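Local coordinates for protein (S)-2-haloacid dehalogenase IVA (Burkholderia cepacia, PDB 2NO4) that hydrolyses short-chain (S)-2-haloalkanoic acids to the corresponding (R)-2-hydroxyalkanoic acids, releasing halide with inversion of configuration, at residues Ile159-Pro164 against Asn187-Gly192; Phe169-Leu174 against Phe197-Val202; Cys17-Tyr22 against Asn223-Leu228; Ile126-Asn129 against Met134-Ala137. All blocks are in the same frame, centred on the assembly; numbering follows the deposited sequence.

Contact 1. Residues Ile159-Pro164 against Asn187-Gly192. With SO4 (sulfate ion), chain H.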
loop_
_atom_site.group_PDB
_atom_site.type_symbol
_atom_site.label_atom_id
_atom_site.label_comp_id
_atom_site.label_asym_id
_atom_site.label_seq_id
_atom_site.Cartn_x
_atom_site.Cartn_y
_atom_site.Cartn_z
ATOM N N ILE B 159 15.542 1.587 3.301
ATOM C CA ILE B 159 14.419 2.493 3.504
ATOM C C ILE B 159 13.750 2.693 2.129
ATOM O O ILE B 159 14.414 3.106 1.186
ATOM C CB ILE B 159 14.924 3.876 3.984
ATOM C CG1 ILE B 159 15.504 3.788 5.404
ATOM C CG2 ILE B 159 13.771 4.912 4.001
ATOM C CD1 ILE B 159 16.179 5.060 5.800
ATOM N N TYR B 160 12.447 2.419 2.032
ATOM C CA TYR B 160 11.735 2.524 0.755
ATOM C C TYR B 160 11.080 3.885 0.524
ATOM O O TYR B 160 10.807 4.614 1.468
ATOM C CB TYR B 160 10.680 1.421 0.677
ATOM C CG TYR B 160 11.253 0.053 0.371
ATOM C CD1 TYR B 160 11.139 -0.990 1.285
ATOM C CD2 TYR B 160 11.879 -0.203 -0.864
ATOM C CE1 TYR B 160 11.619 -2.253 0.973
ATOM C CE2 TYR B 160 12.346 -1.464 -1.173
ATOM C CZ TYR B 160 12.221 -2.466 -0.258
ATOM O OH TYR B 160 12.706 -3.694 -0.547
ATOM N N LYS B 161 10.830 4.210 -0.743
ATOM C CA LYS B 161 10.002 5.361 -1.095
ATOM C C LYS B 161 8.610 5.140 -0.458
ATOM O O LYS B 161 8.195 3.986 -0.300
ATOM C CB LYS B 161 9.837 5.416 -2.618
ATOM C CG LYS B 161 11.090 5.693 -3.395
ATOM C CD LYS B 161 10.829 5.267 -4.842
ATOM C CE LYS B 161 11.853 5.830 -5.794
ATOM N NZ LYS B 161 11.419 5.551 -7.237
ATOM N N PRO B 162 7.866 6.226 -0.166
ATOM C CA PRO B 162 8.206 7.662 -0.374
ATOM C C PRO B 162 8.820 8.370 0.851
ATOM O O PRO B 162 8.569 9.563 1.061
ATOM C CB PRO B 162 6.833 8.284 -0.680
ATOM C CG PRO B 162 5.838 7.425 0.071
ATOM C CD PRO B 162 6.472 6.064 0.318
ATOM N N ASP B 163 9.550 7.626 1.683
ATOM C CA ASP B 163 10.205 8.193 2.863
ATOM C C ASP B 163 11.208 9.210 2.345
ATOM O O ASP B 163 11.956 8.878 1.422
ATOM C CB ASP B 163 10.985 7.097 3.605
ATOM C CG ASP B 163 11.556 7.579 4.906
ATOM O OD1 ASP B 163 12.487 8.420 4.899
ATOM O OD2 ASP B 163 11.026 7.172 5.949
ATOM N N PRO B 164 11.212 10.446 2.909
ATOM C CA PRO B 164 12.114 11.462 2.349
ATOM C C PRO B 164 13.615 11.101 2.352
ATOM O O PRO B 164 14.350 11.635 1.514
ATOM C CB PRO B 164 11.838 12.693 3.213
ATOM C CG PRO B 164 11.242 12.099 4.563
ATOM C CD PRO B 164 10.415 10.984 4.031
ATOM N N ASN B 187 4.454 6.622 -11.023
ATOM C CA ASN B 187 3.804 6.214 -9.763
ATOM C C ASN B 187 3.431 7.422 -8.946
ATOM O O ASN B 187 4.309 8.133 -8.505
ATOM C CB ASN B 187 4.745 5.291 -8.966
ATOM C CG ASN B 187 5.125 4.050 -9.768
ATOM O OD1 ASN B 187 4.261 3.403 -10.353
ATOM N ND2 ASN B 187 6.408 3.760 -9.854
ATOM N N ALA B 188 2.128 7.656 -8.781
ATOM C CA ALA B 188 1.630 8.844 -8.087
ATOM C C ALA B 188 2.142 9.017 -6.648
ATOM O O ALA B 188 2.377 10.138 -6.236
ATOM C CB ALA B 188 0.077 8.912 -8.142
ATOM N N TRP B 189 2.316 7.913 -5.903
ATOM C CA TRP B 189 2.810 7.948 -4.520
ATOM C C TRP B 189 4.305 8.423 -4.476
ATOM O O TRP B 189 4.732 9.086 -3.554
ATOM C CB TRP B 189 2.621 6.548 -3.840
ATOM C CG TRP B 189 3.096 5.397 -4.656
ATOM C CD1 TRP B 189 2.335 4.642 -5.499
ATOM C CD2 TRP B 189 4.453 4.902 -4.787
ATOM N NE1 TRP B 189 3.108 3.713 -6.139
ATOM C CE2 TRP B 189 4.411 3.838 -5.726
ATOM C CE3 TRP B 189 5.693 5.248 -4.198
ATOM C CZ2 TRP B 189 5.564 3.110 -6.127
ATOM C CZ3 TRP B 189 6.868 4.506 -4.604
ATOM C CH2 TRP B 189 6.774 3.452 -5.548
ATOM N N ASP B 190 5.050 8.063 -5.504
ATOM C CA ASP B 190 6.456 8.379 -5.669
ATOM C C ASP B 190 6.589 9.861 -6.040
ATOM O O ASP B 190 7.438 10.565 -5.485
ATOM C CB ASP B 190 7.021 7.462 -6.761
ATOM C CG ASP B 190 8.552 7.537 -6.900
ATOM O OD1 ASP B 190 9.257 8.004 -5.964
ATOM O OD2 ASP B 190 9.033 7.094 -7.987
ATOM N N LEU B 191 5.746 10.340 -6.952
ATOM C CA LEU B 191 5.640 11.792 -7.234
ATOM C C LEU B 191 5.207 12.588 -5.979
ATOM O O LEU B 191 5.680 13.681 -5.762
ATOM C CB LEU B 191 4.708 12.085 -8.423
ATOM C CG LEU B 191 5.168 11.394 -9.723
ATOM C CD1 LEU B 191 3.953 11.119 -10.594
ATOM C CD2 LEU B 191 6.245 12.211 -10.446
ATOM N N GLY B 192 4.283 12.043 -5.198
ATOM C CA GLY B 192 3.858 12.674 -3.954
ATOM C C GLY B 192 5.020 12.841 -2.996
ATOM O O GLY B 192 5.247 13.936 -2.512
HETATM S S SO4 H . 10.792 1.826 -8.266
HETATM O O1 SO4 H . 11.665 1.847 -9.417
HETATM O O2 SO4 H . 10.661 0.478 -7.722
HETATM O O3 SO4 H . 11.200 2.768 -7.249
HETATM O O4 SO4 H . 9.491 2.226 -8.799
#

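Contact 2. Residues Phe169-Leu174 against Phe197-Val202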
loop_
_atom_site.group_PDB
_atom_site.type_symbol
_atom_site.label_atom_id
_atom_site.label_comp_id
_atom_site.label_asym_id
_atom_site.label_seq_id
_atom_site.Cartn_x
_atom_site.Cartn_y
_atom_site.Cartn_z
ATOM N N PHE B 169 19.043 10.883 -0.152
ATOM C CA PHE B 169 20.130 10.017 -0.640
ATOM C C PHE B 169 20.562 10.356 -2.086
ATOM O O PHE B 169 21.766 10.408 -2.376
ATOM C CB PHE B 169 19.726 8.529 -0.507
ATOM C CG PHE B 169 20.790 7.547 -0.954
ATOM C CD1 PHE B 169 21.979 7.379 -0.220
ATOM C CD2 PHE B 169 20.602 6.761 -2.096
ATOM C CE1 PHE B 169 22.966 6.437 -0.642
ATOM C CE2 PHE B 169 21.584 5.844 -2.515
ATOM C CZ PHE B 169 22.756 5.685 -1.788
ATOM N N ALA B 170 19.588 10.567 -2.981
ATOM C CA ALA B 170 19.847 10.972 -4.368
ATOM C C ALA B 170 20.564 12.336 -4.442
ATOM O O ALA B 170 21.516 12.490 -5.198
ATOM C CB ALA B 170 18.495 10.999 -5.199
ATOM N N CYS B 171 20.074 13.325 -3.686
ATOM C CA CYS B 171 20.719 14.638 -3.576
ATOM C C CYS B 171 22.161 14.483 -3.119
ATOM O O CYS B 171 23.056 15.010 -3.756
ATOM C CB CYS B 171 19.981 15.537 -2.586
ATOM S SG CYS B 171 18.396 16.021 -3.162
ATOM N N ASP B 172 22.358 13.750 -2.031
ATOM C CA ASP B 172 23.692 13.444 -1.485
ATOM C C ASP B 172 24.623 12.770 -2.490
ATOM O O ASP B 172 25.747 13.246 -2.717
ATOM C CB ASP B 172 23.615 12.624 -0.184
ATOM C CG ASP B 172 22.908 13.363 0.946
ATOM O OD1 ASP B 172 22.651 14.582 0.871
ATOM O OD2 ASP B 172 22.573 12.707 1.935
ATOM N N ARG B 173 24.192 11.665 -3.083
ATOM C CA ARG B 173 25.056 10.957 -4.017
ATOM C C ARG B 173 25.322 11.741 -5.303
ATOM O O ARG B 173 26.413 11.662 -5.869
ATOM C CB ARG B 173 24.494 9.591 -4.361
ATOM C CG ARG B 173 24.632 8.604 -3.232
ATOM C CD ARG B 173 26.117 8.371 -2.863
ATOM N NE ARG B 173 26.293 6.955 -2.586
ATOM C CZ ARG B 173 26.500 6.031 -3.524
ATOM N NH1 ARG B 173 26.622 6.371 -4.823
ATOM N NH2 ARG B 173 26.610 4.770 -3.151
ATOM N N LEU B 174 24.314 12.472 -5.780
ATOM C CA LEU B 174 24.452 13.174 -7.059
ATOM C C LEU B 174 25.041 14.572 -6.957
ATOM O O LEU B 174 25.315 15.194 -7.988
ATOM C CB LEU B 174 23.125 13.202 -7.838
ATOM C CG LEU B 174 22.585 11.806 -8.231
ATOM C CD1 LEU B 174 21.166 11.948 -8.772
ATOM C CD2 LEU B 174 23.503 11.090 -9.239
ATOM N N PHE B 197 9.193 16.269 -0.796
ATOM C CA PHE B 197 10.620 16.457 -0.536
ATOM C C PHE B 197 11.197 17.728 -1.190
ATOM O O PHE B 197 12.091 18.392 -0.619
ATOM C CB PHE B 197 11.419 15.205 -0.965
ATOM C CG PHE B 197 12.908 15.350 -0.770
ATOM C CD1 PHE B 197 13.461 15.198 0.504
ATOM C CD2 PHE B 197 13.739 15.665 -1.846
ATOM C CE1 PHE B 197 14.839 15.372 0.732
ATOM C CE2 PHE B 197 15.117 15.823 -1.655
ATOM C CZ PHE B 197 15.665 15.691 -0.355
ATOM N N GLY B 198 10.705 18.085 -2.378
ATOM C CA GLY B 198 11.205 19.288 -3.059
ATOM C C GLY B 198 11.750 19.139 -4.477
ATOM O O GLY B 198 12.186 20.135 -5.067
ATOM N N PHE B 199 11.745 17.923 -5.033
ATOM C CA PHE B 199 12.141 17.757 -6.457
ATOM C C PHE B 199 11.082 18.374 -7.351
ATOM O O PHE B 199 9.951 18.471 -6.940
ATOM C CB PHE B 199 12.234 16.297 -6.860
ATOM C CG PHE B 199 13.388 15.545 -6.255
ATOM C CD1 PHE B 199 14.508 16.206 -5.744
ATOM C CD2 PHE B 199 13.352 14.151 -6.227
ATOM C CE1 PHE B 199 15.613 15.467 -5.201
ATOM C CE2 PHE B 199 14.426 13.395 -5.695
ATOM C CZ PHE B 199 15.575 14.070 -5.196
ATOM N N ASN B 200 11.466 18.787 -8.569
ATOM C CA ASN B 200 10.507 19.215 -9.604
ATOM C C ASN B 200 9.926 17.967 -10.267
ATOM O O ASN B 200 10.647 17.212 -10.922
ATOM C CB ASN B 200 11.188 20.128 -10.643
ATOM C CG ASN B 200 11.822 21.358 -9.994
ATOM O OD1 ASN B 200 11.117 22.279 -9.590
ATOM N ND2 ASN B 200 13.151 21.356 -9.862
ATOM N N THR B 201 8.624 17.747 -10.100
ATOM C CA THR B 201 8.039 16.458 -10.471
ATOM C C THR B 201 7.328 16.462 -11.815
ATOM O O THR B 201 6.584 17.379 -12.146
ATOM C CB THR B 201 7.096 15.926 -9.361
ATOM O OG1 THR B 201 6.171 16.960 -9.023
ATOM C CG2 THR B 201 7.928 15.568 -8.131
ATOM N N VAL B 202 7.568 15.406 -12.569
ATOM C CA VAL B 202 6.914 15.197 -13.851
ATOM C C VAL B 202 6.338 13.796 -13.879
ATOM O O VAL B 202 7.064 12.793 -13.743
ATOM C CB VAL B 202 7.893 15.369 -15.011
ATOM C CG1 VAL B 202 7.194 15.010 -16.374
ATOM C CG2 VAL B 202 8.497 16.784 -14.984
#

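Contact 3. Residues Cys17-Tyr22 against Asn223-Leu228. With SO4 (sulfate ion), chain H; SO4 (sulfate ion), chain L.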
loop_
_atom_site.group_PDB
_atom_site.type_symbol
_atom_site.label_atom_id
_atom_site.label_comp_id
_atom_site.label_asym_id
_atom_site.label_seq_id
_atom_site.Cartn_x
_atom_site.Cartn_y
_atom_site.Cartn_z
ATOM N N CYS B 17 18.182 14.744 -14.136
ATOM C CA CYS B 17 16.912 14.062 -14.396
ATOM C C CYS B 17 17.004 12.747 -13.702
ATOM O O CYS B 17 17.847 11.924 -14.027
ATOM C CB CYS B 17 16.669 13.858 -15.901
ATOM S SG CYS B 17 16.444 15.456 -16.770
ATOM N N VAL B 18 16.159 12.581 -12.685
ATOM C CA VAL B 18 16.166 11.386 -11.871
ATOM C C VAL B 18 14.866 10.623 -12.136
ATOM O O VAL B 18 13.752 11.190 -12.026
ATOM C CB VAL B 18 16.333 11.730 -10.353
ATOM C CG1 VAL B 18 16.311 10.448 -9.550
ATOM C CG2 VAL B 18 17.666 12.489 -10.118
ATOM N N PHE B 19 15.040 9.361 -12.523
ATOM C CA PHE B 19 13.990 8.499 -12.990
ATOM C C PHE B 19 13.638 7.366 -12.020
ATOM O O PHE B 19 14.502 6.661 -11.541
ATOM C CB PHE B 19 14.427 7.841 -14.323
ATOM C CG PHE B 19 14.350 8.775 -15.485
ATOM C CD1 PHE B 19 15.442 9.604 -15.823
ATOM C CD2 PHE B 19 13.173 8.894 -16.204
ATOM C CE1 PHE B 19 15.344 10.502 -16.878
ATOM C CE2 PHE B 19 13.072 9.806 -17.291
ATOM C CZ PHE B 19 14.173 10.593 -17.612
ATOM N N ASP B 20 12.343 7.194 -11.788
ATOM C CA ASP B 20 11.794 5.938 -11.294
ATOM C C ASP B 20 12.069 4.822 -12.303
ATOM O O ASP B 20 12.196 5.078 -13.508
ATOM C CB ASP B 20 10.285 6.142 -11.056
ATOM C CG ASP B 20 9.587 4.884 -10.637
ATOM O OD1 ASP B 20 9.748 4.528 -9.464
ATOM O OD2 ASP B 20 8.869 4.274 -11.471
ATOM N N ALA B 21 12.246 3.591 -11.827
ATOM C CA ALA B 21 12.459 2.468 -12.743
ATOM C C ALA B 21 11.177 1.672 -13.041
ATOM O O ALA B 21 10.687 1.697 -14.173
ATOM C CB ALA B 21 13.563 1.560 -12.235
ATOM N N TYR B 22 10.628 1.006 -12.020
ATOM C CA TYR B 22 9.561 0.021 -12.198
ATOM C C TYR B 22 8.225 0.735 -12.385
ATOM O O TYR B 22 7.671 1.300 -11.430
ATOM C CB TYR B 22 9.514 -0.954 -10.993
ATOM C CG TYR B 22 10.745 -1.840 -10.994
ATOM C CD1 TYR B 22 10.849 -2.905 -11.910
ATOM C CD2 TYR B 22 11.835 -1.567 -10.151
ATOM C CE1 TYR B 22 11.990 -3.732 -11.954
ATOM C CE2 TYR B 22 12.987 -2.361 -10.193
ATOM C CZ TYR B 22 13.072 -3.430 -11.100
ATOM O OH TYR B 22 14.201 -4.235 -11.141
ATOM N N ASN B 223 2.219 12.186 -21.495
ATOM C CA ASN B 223 1.702 10.836 -21.705
ATOM C C ASN B 223 2.749 9.846 -22.211
ATOM O O ASN B 223 2.450 8.696 -22.431
ATOM C CB ASN B 223 0.440 10.854 -22.607
ATOM C CG ASN B 223 0.742 11.269 -24.063
ATOM O OD1 ASN B 223 -0.183 11.441 -24.862
ATOM N ND2 ASN B 223 2.023 11.445 -24.405
ATOM N N SER B 224 3.981 10.313 -22.370
ATOM C CA SER B 224 5.024 9.513 -22.942
ATOM C C SER B 224 6.348 10.057 -22.489
ATOM O O SER B 224 6.520 11.276 -22.365
ATOM C CB SER B 224 4.951 9.617 -24.493
ATOM O OG SER B 224 6.071 9.001 -25.072
ATOM N N LEU B 225 7.322 9.160 -22.334
ATOM C CA LEU B 225 8.672 9.592 -22.028
ATOM C C LEU B 225 9.270 10.508 -23.145
ATOM O O LEU B 225 10.038 11.431 -22.861
ATOM C CB LEU B 225 9.545 8.354 -21.846
ATOM C CG LEU B 225 9.454 7.533 -20.553
ATOM C CD1 LEU B 225 10.052 6.144 -20.853
ATOM C CD2 LEU B 225 10.156 8.197 -19.348
ATOM N N SER B 226 8.924 10.243 -24.404
ATOM C CA SER B 226 9.348 11.104 -25.521
ATOM C C SER B 226 8.974 12.586 -25.329
ATOM O O SER B 226 9.677 13.469 -25.807
ATOM C CB SER B 226 8.789 10.573 -26.848
ATOM O OG SER B 226 7.377 10.745 -26.888
ATOM N N GLU B 227 7.881 12.855 -24.621
ATOM C CA GLU B 227 7.448 14.236 -24.355
ATOM C C GLU B 227 8.275 14.979 -23.354
ATOM O O GLU B 227 8.107 16.189 -23.187
ATOM C CB GLU B 227 5.984 14.277 -23.935
ATOM C CG GLU B 227 5.052 13.689 -24.968
ATOM C CD GLU B 227 4.988 14.492 -26.267
ATOM O OE1 GLU B 227 4.454 13.940 -27.252
ATOM O OE2 GLU B 227 5.458 15.657 -26.325
ATOM N N LEU B 228 9.165 14.265 -22.677
ATOM C CA LEU B 228 10.116 14.894 -21.783
ATOM C C LEU B 228 11.121 15.681 -22.590
ATOM O O LEU B 228 11.739 16.608 -22.072
ATOM C CB LEU B 228 10.874 13.835 -20.964
ATOM C CG LEU B 228 10.142 13.026 -19.883
ATOM C CD1 LEU B 228 11.120 11.960 -19.306
ATOM C CD2 LEU B 228 9.609 13.971 -18.755
HETATM S S SO4 H . 10.792 1.826 -8.266
HETATM O O1 SO4 H . 11.665 1.847 -9.417
HETATM O O2 SO4 H . 10.661 0.478 -7.722
HETATM O O3 SO4 H . 11.200 2.768 -7.249
HETATM O O4 SO4 H . 9.491 2.226 -8.799
HETATM S S SO4 L . 6.648 5.539 -23.591
HETATM O O1 SO4 L . 7.949 4.913 -23.923
HETATM O O2 SO4 L . 5.562 4.552 -23.350
HETATM O O3 SO4 L . 6.879 6.366 -22.432
HETATM O O4 SO4 L . 6.140 6.299 -24.719
#

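Contact 4. Residues Ile126-Asn129 against Met134-Ala137. With SO4 (sulfate ion), chain H.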
loop_
_atom_site.group_PDB
_atom_site.type_symbol
_atom_site.label_atom_id
_atom_site.label_comp_id
_atom_site.label_asym_id
_atom_site.label_seq_id
_atom_site.Cartn_x
_atom_site.Cartn_y
_atom_site.Cartn_z
ATOM N N ILE B 126 18.868 6.845 -12.170
ATOM C CA ILE B 126 17.683 6.143 -11.665
ATOM C C ILE B 126 17.704 6.224 -10.111
ATOM O O ILE B 126 18.782 6.161 -9.484
ATOM C CB ILE B 126 17.642 4.675 -12.181
ATOM C CG1 ILE B 126 17.215 4.647 -13.659
ATOM C CG2 ILE B 126 16.697 3.765 -11.307
ATOM C CD1 ILE B 126 17.321 3.293 -14.306
ATOM N N LEU B 127 16.523 6.419 -9.506
ATOM C CA LEU B 127 16.339 6.236 -8.056
ATOM C C LEU B 127 15.173 5.239 -7.881
ATOM O O LEU B 127 14.004 5.527 -8.262
ATOM C CB LEU B 127 16.053 7.585 -7.369
ATOM C CG LEU B 127 15.769 7.481 -5.859
ATOM C CD1 LEU B 127 17.084 7.034 -5.123
ATOM C CD2 LEU B 127 15.167 8.782 -5.291
ATOM N N SER B 128 15.497 4.059 -7.363
ATOM C CA SER B 128 14.574 2.923 -7.392
ATOM C C SER B 128 14.493 2.194 -6.053
ATOM O O SER B 128 15.504 2.040 -5.352
ATOM C CB SER B 128 15.041 1.922 -8.466
ATOM O OG SER B 128 14.149 0.796 -8.533
ATOM N N ASN B 129 13.308 1.681 -5.725
ATOM C CA ASN B 129 13.190 0.659 -4.659
ATOM C C ASN B 129 13.961 -0.631 -4.937
ATOM O O ASN B 129 14.262 -1.367 -4.003
ATOM C CB ASN B 129 11.721 0.257 -4.432
ATOM C CG ASN B 129 10.887 1.374 -3.834
ATOM O OD1 ASN B 129 11.364 2.170 -3.013
ATOM N ND2 ASN B 129 9.600 1.421 -4.228
ATOM N N MET B 134 18.561 -7.197 -9.070
ATOM C CA MET B 134 17.398 -7.258 -9.959
ATOM C C MET B 134 17.374 -6.087 -10.973
ATOM O O MET B 134 17.057 -6.280 -12.146
ATOM C CB MET B 134 16.088 -7.357 -9.145
ATOM C CG MET B 134 15.628 -6.067 -8.477
ATOM S SD MET B 134 14.158 -6.325 -7.479
ATOM C CE MET B 134 12.889 -6.356 -8.801
ATOM N N LEU B 135 17.741 -4.894 -10.525
ATOM C CA LEU B 135 17.621 -3.704 -11.351
ATOM C C LEU B 135 18.687 -3.703 -12.462
ATOM O O LEU B 135 18.387 -3.382 -13.618
ATOM C CB LEU B 135 17.786 -2.449 -10.512
ATOM C CG LEU B 135 16.875 -1.242 -10.774
ATOM C CD1 LEU B 135 17.574 -0.048 -10.161
ATOM C CD2 LEU B 135 16.524 -0.964 -12.236
ATOM N N GLN B 136 19.923 -4.044 -12.094
ATOM C CA GLN B 136 21.022 -4.142 -13.061
ATOM C C GLN B 136 20.753 -5.140 -14.183
ATOM O O GLN B 136 20.986 -4.831 -15.371
ATOM C CB GLN B 136 22.365 -4.427 -12.354
ATOM C CG GLN B 136 23.056 -3.159 -11.853
ATOM C CD GLN B 136 23.294 -2.137 -12.992
ATOM O OE1 GLN B 136 22.765 -1.018 -12.971
ATOM N NE2 GLN B 136 24.064 -2.551 -14.002
ATOM N N ALA B 137 20.237 -6.314 -13.823
ATOM C CA ALA B 137 19.809 -7.300 -14.813
ATOM C C ALA B 137 18.806 -6.712 -15.828
ATOM O O ALA B 137 18.963 -6.888 -17.045
ATOM C CB ALA B 137 19.222 -8.558 -14.134
HETATM S S SO4 H . 10.792 1.826 -8.266
HETATM O O1 SO4 H . 11.665 1.847 -9.417
HETATM O O2 SO4 H . 10.661 0.478 -7.722
HETATM O O3 SO4 H . 11.200 2.768 -7.249
HETATM O O4 SO4 H . 9.491 2.226 -8.799
#

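Contact 1. Residues Ile159-Pro164 against Asn187-Gly192
Lys-161 NZ is gripped from several sides: it forms a salt bridge to Asp-190 OD2 at 2.9 Å and donates to O3 of the bound sulfate at 2.8 Å, while Asp-20 OD1 (salt bridge) and the carbonyl O of Leu-127 (hydrogen bond) are further partners. The ammonium reaches Asp-190 OD2 from above the carboxylate, 40° out of its plane. An extended chain beyond CG carries NZ that far, and on the way it passes the other carboxylate oxygen, with Lys-161 CD 3.3 Å from Asp-190 OD1. That oxygen is itself hydrogen-bonded to Tyr-167 OH, and OD2 to Ser-185 OG, so Asp-190 is held at both oxygens.

The packing part of the contact lies nearer the backbone. Lys-161 CB sits in the plane of the Trp-189 indole at its edge, 3.7 Å from CZ3. One face of the same ring takes Asn-187 CB and Asp-190 CB near its rim, the former 3.4 Å above the plane. Pro-162, which follows a cis peptide bond, sets its CB 3.6 Å from the carbonyl O of Trp-189, on the first turn of helix 188-197.

Asp-20 is the catalytic nucleophile of this HAD-superfamily dehalogenase, and Lys-161 and the region 185-190 are considered important for activity. The shared nitrogen ties Asp-190, Asp-20 and the anion site together, consistent with Asp-190 helping to position Lys-161.

Contact 2. Residues Phe169-Leu174 against Phe197-Val202
Cys-171 meets Phe-197 and Phe-199 in a pair of sulfur-aromatic contacts that join helix 164-174 to the link between helix 188-197 and strand 200-204 of the Rossmann-like HAD core. A Schellman motif ends helix 188-197 here: Gly-198, at positive phi, is its C-prime residue, with Phe-199 N bonded to Ala-194 O. The chain thus turns between the two phenylalanines, and both side chains set out toward the same helix.

The sulfur-aromatic contacts are both made at ring edges. Cys-171 SG lies 4.9 Å from the centroid of the Phe-197 ring, 84° off its normal, and 4.8 Å from the centroid of the Phe-199 ring, 82° off that normal. With SG anti to the carbonyl carbon (chi1 -69°), the sulfur reaches the edges of both rings.

Apolar packing adds the remainder. Ala-170 CB also comes to the edge of the Phe-199 ring, 4.2 Å from CZ, and it touches Leu-127 of strand 123-128 as well. Within the turn, Phe-197 CD2 stands 3.8 Å above one face of the Phe-199 ring, toward its rim. No hydrogen bond crosses between the two segments, so apolar and sulfur-aromatic packing carries the contact. Phe-197 further touches Pro-164, Tyr-167 and Gln-168 of the facing helix.

At the closest points, Cys-171 SG is 3.5 Å from Phe-199 CE1 and 3.6 Å from Phe-197 CE2.

Contact 3. Residues Cys17-Tyr22 against Asn223-Leu228
The Phe-19 ring receives Leu-228 at its edge, near the ring plane, while Leu-225 comes in obliquely. One ring atom does most of the touching: Phe-19 CE2 is 3.5 Å from Leu-228 CD1 and 3.9 Å from Leu-225 CD2. Phe-19 and Leu-228 extend toward each other from opposite directions, so a ring corner meets a methyl group. The Tyr-22 ring, by contrast, has O2 of the active-site sulfate at its edge.

Each segment binds a different sulfate. Beyond Phe-19, after the nucleophile Asp-20, the backbone N atoms of Ala-21 and Tyr-22 both donate to O1 of the active-site ion; the bond from Tyr-22 N to sulfate O1 is 2.9 Å long and nearly straight at 170°. Ala-21 and Tyr-22 bind the haloacid substrate, so the anion probably marks part of its place. In residues 223-228, Leu-225 N donates to O3 of the second sulfate at 2.8 Å, and Ser-224 OG donates to its O4. That Ser-224 OG also accepts from Ser-226 N at 3.2 Å, an ST turn opening the short 3-10 segment 225-227.

In the fold, Phe-19 projects from strand 16-19 to meet Leu-114 and Leu-117 of helix 110-119 and Val-184 of the adjacent strand 181-185, which Leu-228 touches too. The contact thereby packs the region between strand 220-222 and helix 228-232 against one side of the parallel sheet.

Contact 4. Residues Ile126-Asn129 against Met134-Ala137
Leu-135 points from its helix toward strand 123-128 and lays its CD1 branch against two strand residues whose side chains emerge on the same side, Ile-126 and Ser-128. The nearer is Ser-128, whose CB is 3.6 Å from Leu-135 CD1; the CG2 branch of Ile-126 lies 4.1 Å from the same methyl, the two side chains running at a slant to one another. Leu-135 has an unusual chi1 of -139°, away from the staggered positions, which suggests a somewhat strained fit.

Ser-128 is divided between two tasks. Its CB makes the apolar contact, while OG, anti to the backbone N (chi1 -179°), donates to sulfate O1 at 2.8 Å and also bonds with Gly-130 N. Next along the chain, Asn-129 N donates to sulfate O3 at 2.8 Å in a nearly straight bond of 169°. Both residues bind the (S)-2-haloacid, so Leu-135 packs directly behind a substrate-binding serine.

Ser-128 and Leu-135 belong to the first half of the beta-alpha-beta unit formed by strand 123-128, helix 132-141 and strand 150-153. Leu-135 also touches Cys-151 of the returning strand, and Leu-127, pointing to the other side of the sheet, meets helix 164-174.

Overall arrangement
Contacts 1, 3 and 4 converge on one active-site sulfate, although their centres lie about 15 to 16 Å apart. Contact 3 spans nearly the whole chain and encloses the others: contact 4 closes first, and then contacts 1 and 2 open, with their segments alternating. Strands 16-19 and 123-128, neighbours in the parallel six-stranded sheet, bring contacts 3 and 4 together through a probable Phe-19 O to Leu-127 N bond. Contact 2, centred about 11 Å from contact 1, lies at the other end of helix 188-197. Residues distant in sequence thus assemble at strand ends around the catalytic nucleophile, while contact 2 packs helix 164-174 against the turn that leads into strand 200-204.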